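Local atomic coordinates of Endonuclease/exonuclease/phosphatase domain-containing protein (PDB entry 3L1W), a protein that has no established function but belongs to the DNase I-like endonuclease/exonuclease/phosphatase family and may act as a 3'-5' RNA exonuclease. Residues I136-H139 with A140-A143. Sequence-based numbering, arbitrary orientation.
Sequences ISAH and ARLA. With SO4 (sulfate ion), chain H.
With chi1 at 75°, the hydroxyl of Ser-137 sits between its own backbone N and carbonyl carbon, turned back to meet Ala-140 N, while the chain of Arg-141 bends at chi3 (-85°) and returns toward the same serine. The first makes Ser-137 the N-cap of helix 138-151: Ala-140 N donates to Ser-137 OG at 3.0 Å with a fairly straight N-H...O angle of 160°. Regular i to i+4 bonding starts at once, Arg-141 N reaching Ser-137 O (3.1 Å), followed by Leu-142 N to Ala-138 O and Ala-143 N to His-139 O. The guanidinium of Arg-141 lies flat against the first turn, with Ser-137 O 3.3 Å above its plane, over the centre, and Ala-138 N above the same face toward the rim. Partners outside the turn help hold that plane: NH2 forms a salt bridge with Glu-173, and NH1 bonds to Asp-134 O and, weakly, to His-135 O. This ties the helix start to the preceding loop and to the segment leading into helix 174-179, against which Leu-142 packs. Beside the cap, Ile-136 CG2 presses on Ala-140 CB at a tight 3.5 Å. A sulfate, probably from the crystallisation liquor, occupies the N-terminal end, where the helix dipole would probably assist anion binding; its O2 accepts from Ala-138 N at 2.7 Å.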
# COMPACT_ATOMS: atom_id res chain seq x y z
N ILE A 136 13.21 10.52 -26.87
CA ILE A 136 14.30 11.04 -27.68
C ILE A 136 14.68 12.50 -27.38
O ILE A 136 15.86 12.84 -27.31
CB ILE A 136 14.00 10.84 -29.19
CG1 ILE A 136 15.27 10.91 -30.02
CG2 ILE A 136 12.99 11.86 -29.68
CD1 ILE A 136 14.99 10.78 -31.50
N SER A 137 13.69 13.37 -27.19
CA SER A 137 13.97 14.79 -26.99
C SER A 137 12.79 15.54 -26.41
O SER A 137 11.65 15.09 -26.51
CB SER A 137 14.36 15.43 -28.32
OG SER A 137 13.22 15.63 -29.14
N ALA A 138 13.07 16.69 -25.80
CA ALA A 138 12.01 17.55 -25.30
C ALA A 138 11.10 18.04 -26.43
O ALA A 138 9.89 18.19 -26.24
CB ALA A 138 12.59 18.73 -24.53
N HIS A 139 11.68 18.29 -27.60
CA HIS A 139 10.87 18.73 -28.74
C HIS A 139 9.89 17.65 -29.17
O HIS A 139 8.74 17.94 -29.48
CB HIS A 139 11.76 19.16 -29.92
CG HIS A 139 12.42 20.49 -29.72
ND1 HIS A 139 13.63 20.81 -30.29
CD2 HIS A 139 12.03 21.58 -29.02
CE1 HIS A 139 13.96 22.04 -29.95
NE2 HIS A 139 13.01 22.53 -29.18
N ALA A 140 10.34 16.40 -29.17
CA ALA A 140 9.47 15.27 -29.51
C ALA A 140 8.33 15.12 -28.50
O ALA A 140 7.21 14.77 -28.87
CB ALA A 140 10.26 13.98 -29.59
N ARG A 141 8.63 15.36 -27.23
CA ARG A 141 7.60 15.26 -26.22
C ARG A 141 6.55 16.35 -26.37
O ARG A 141 5.35 16.08 -26.30
CB ARG A 141 8.23 15.30 -24.82
CG ARG A 141 9.07 14.06 -24.55
CD ARG A 141 9.63 14.04 -23.14
NE ARG A 141 10.89 14.77 -22.97
CZ ARG A 141 12.09 14.27 -23.27
NH1 ARG A 141 12.20 13.07 -23.82
NH2 ARG A 141 13.18 15.00 -23.02
N LEU A 142 7.00 17.58 -26.58
CA LEU A 142 6.07 18.68 -26.79
C LEU A 142 5.21 18.38 -28.00
O LEU A 142 4.00 18.60 -27.98
CB LEU A 142 6.84 19.98 -27.02
CG LEU A 142 6.02 21.27 -27.13
CD1 LEU A 142 5.33 21.58 -25.81
CD2 LEU A 142 6.91 22.42 -27.54
N ALA A 143 5.83 17.87 -29.06
CA ALA A 143 5.10 17.60 -30.30
C ALA A 143 4.06 16.50 -30.11
O ALA A 143 2.94 16.60 -30.63
CB ALA A 143 6.07 17.24 -31.43
S SO4 H . 16.81 17.22 -25.32
O1 SO4 H . 17.29 15.85 -25.12
O2 SO4 H . 15.47 17.37 -24.77
O3 SO4 H . 17.71 18.15 -24.64
O4 SO4 H . 16.79 17.54 -26.75